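Local coordinates for IroE protein (Escherichia coli, PDB 2GZR), which hydrolyses the trilactone ring of enterobactin and its glucosylated forms, usually cutting once to give linear trimers and preferring the iron-free siderophores, at residues A[167-172]-A[196-201]. Residues are numbered along the deposited sequence; the frame is centred on the assembly and turned at random.
Sequences SYYSAS and TKHLAI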
loop_
_atom_site.group_PDB
_atom_site.type_symbol
_atom_site.label_atom_id
_atom_site.label_comp_id
_atom_site.label_asym_id
_atom_site.label_seq_id
_atom_site.Cartn_x
_atom_site.Cartn_y
_atom_site.Cartn_z
ATOM N N SER A 167 0.837 5.639 -7.825
ATOM C CA SER A 167 -0.391 4.867 -7.702
ATOM C C SER A 167 -0.715 4.641 -6.234
ATOM O O SER A 167 0.166 4.367 -5.419
ATOM C CB SER A 167 -0.275 3.529 -8.434
ATOM O OG SER A 167 -0.368 3.729 -9.833
ATOM N N TYR A 168 -1.991 4.770 -5.903
ATOM C CA TYR A 168 -2.437 4.607 -4.526
ATOM C C TYR A 168 -3.610 3.636 -4.444
ATOM O O TYR A 168 -4.651 3.840 -5.079
ATOM C CB TYR A 168 -2.841 5.961 -3.947
ATOM C CG TYR A 168 -1.712 6.957 -3.849
ATOM C CD1 TYR A 168 -1.121 7.251 -2.615
ATOM C CD2 TYR A 168 -1.258 7.645 -4.985
ATOM C CE1 TYR A 168 -0.101 8.221 -2.505
ATOM C CE2 TYR A 168 -0.240 8.612 -4.893
ATOM C CZ TYR A 168 0.331 8.897 -3.648
ATOM O OH TYR A 168 1.308 9.872 -3.545
ATOM N N TYR A 169 -3.418 2.583 -3.657
ATOM C CA TYR A 169 -4.424 1.554 -3.468
ATOM C C TYR A 169 -4.928 1.519 -2.022
ATOM O O TYR A 169 -4.263 0.972 -1.132
ATOM C CB TYR A 169 -3.836 0.185 -3.841
ATOM C CG TYR A 169 -3.357 0.073 -5.280
ATOM C CD1 TYR A 169 -4.235 -0.288 -6.304
ATOM C CD2 TYR A 169 -2.024 0.328 -5.618
ATOM C CE1 TYR A 169 -3.803 -0.395 -7.628
ATOM C CE2 TYR A 169 -1.581 0.224 -6.941
ATOM C CZ TYR A 169 -2.480 -0.140 -7.941
ATOM O OH TYR A 169 -2.058 -0.254 -9.249
ATOM N N SER A 170 -6.093 2.117 -1.793
ATOM C CA SER A 170 -6.709 2.129 -0.466
ATOM C C SER A 170 -7.741 1.009 -0.441
ATOM O O SER A 170 -8.736 1.053 -1.172
ATOM C CB SER A 170 -7.395 3.481 -0.192
ATOM O OG SER A 170 -7.957 3.529 1.120
ATOM N N ALA A 171 -7.507 -0.001 0.389
ATOM C CA ALA A 171 -8.431 -1.127 0.468
ATOM C C ALA A 171 -9.173 -1.226 1.809
ATOM O O ALA A 171 -8.557 -1.227 2.880
ATOM C CB ALA A 171 -7.681 -2.423 0.185
ATOM N N SER A 172 -10.497 -1.328 1.728
ATOM C CA SER A 172 -11.362 -1.424 2.914
ATOM C C SER A 172 -10.977 -0.444 4.005
ATOM O O SER A 172 -10.884 -0.815 5.166
ATOM C CB SER A 172 -11.332 -2.828 3.503
ATOM O OG SER A 172 -11.850 -3.765 2.587
ATOM N N THR A 196 -4.348 15.056 -11.876
ATOM C CA THR A 196 -3.878 13.836 -12.532
ATOM C C THR A 196 -3.643 12.634 -11.617
ATOM O O THR A 196 -3.609 11.496 -12.084
ATOM C CB THR A 196 -2.575 14.103 -13.305
ATOM O OG1 THR A 196 -1.516 14.377 -12.375
ATOM C CG2 THR A 196 -2.757 15.295 -14.246
ATOM N N LYS A 197 -3.493 12.885 -10.321
ATOM C CA LYS A 197 -3.211 11.824 -9.352
ATOM C C LYS A 197 -4.120 10.598 -9.411
ATOM O O LYS A 197 -5.334 10.714 -9.564
ATOM C CB LYS A 197 -3.226 12.404 -7.934
ATOM C CG LYS A 197 -2.095 11.900 -7.036
ATOM C CD LYS A 197 -2.000 12.756 -5.785
ATOM C CE LYS A 197 -0.828 12.374 -4.893
ATOM N NZ LYS A 197 -0.656 13.401 -3.824
ATOM N N HIS A 198 -3.513 9.417 -9.294
ATOM C CA HIS A 198 -4.266 8.166 -9.298
ATOM C C HIS A 198 -4.731 7.784 -7.882
ATOM O O HIS A 198 -4.027 8.023 -6.905
ATOM C CB HIS A 198 -3.424 7.027 -9.880
ATOM C CG HIS A 198 -3.905 5.665 -9.481
ATOM N ND1 HIS A 198 -3.648 5.119 -8.239
ATOM C CD2 HIS A 198 -4.682 4.768 -10.133
ATOM C CE1 HIS A 198 -4.246 3.945 -8.144
ATOM N NE2 HIS A 198 -4.881 3.707 -9.279
ATOM N N LEU A 199 -5.920 7.196 -7.787
ATOM C CA LEU A 199 -6.475 6.757 -6.506
ATOM C C LEU A 199 -7.491 5.649 -6.719
ATOM O O LEU A 199 -8.563 5.869 -7.274
ATOM C CB LEU A 199 -7.152 7.908 -5.764
ATOM C CG LEU A 199 -7.928 7.478 -4.511
ATOM C CD1 LEU A 199 -7.006 6.733 -3.536
ATOM C CD2 LEU A 199 -8.537 8.691 -3.861
ATOM N N ALA A 200 -7.142 4.457 -6.273
ATOM C CA ALA A 200 -8.014 3.314 -6.413
ATOM C C ALA A 200 -8.507 2.833 -5.048
ATOM O O ALA A 200 -7.728 2.339 -4.224
ATOM C CB ALA A 200 -7.277 2.202 -7.126
ATOM N N ILE A 201 -9.802 2.996 -4.810
ATOM C CA ILE A 201 -10.401 2.557 -3.562
ATOM C C ILE A 201 -10.915 1.144 -3.803
ATOM O O ILE A 201 -11.553 0.864 -4.820
ATOM C CB ILE A 201 -11.553 3.495 -3.144
ATOM C CG1 ILE A 201 -10.999 4.909 -2.931
ATOM C CG2 ILE A 201 -12.209 2.984 -1.864
ATOM C CD1 ILE A 201 -12.054 5.974 -2.598
#
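Tyr-168 N donates to ring nitrogen ND1 of His-198 at 2.9 Å, near the plane of the imidazole and almost straight (165° at the hydrogen). Strands 167-171 and 198-203 are joined through helix 180-187 in a beta-alpha-beta unit of the alpha/beta-hydrolase sheet. The His-198 side chain stands in for a main-chain carbonyl at the start of this parallel strand pair. Regular pairing follows. Ala-200 N binds Tyr-168 O at 2.8 Å, and Ser-170 N binds Ala-200 O at 2.9 Å. CG of His-198 lies anti to the backbone N (chi1 159°), which swings the ring across to the neighbouring strand. Its edge meets the face of the Tyr-169 ring, centroids 5.4 Å apart. Ser-167 OG sits over one imidazole face, toward the rim. A leucine in place of His-198 would probably leave Tyr-168 N without its acceptor and lose the edge-to-face pair with Tyr-169. Tyr-169 and Ala-200 share one sheet face, where CD1 of the tyrosine touches the alanine CB. On this side helix 247-262 packs, and its Asp-261 bonds the Tyr-169 hydroxyl. Ser-170 and Ile-201 point to the other face. There helix 150-161 supplies Gly-152 O to Ser-170 OG; the Ser-170 side chain lies about 9 Å from that of Ser-149, the active-site serine. Just before strand 198-203, Lys-197 runs obliquely past the Tyr-168 ring, its NZ held by the carbonyls of Trp-159 and Ser-162. The Lys-197 CE methylene lies 3.6 Å from Tyr-168 OH.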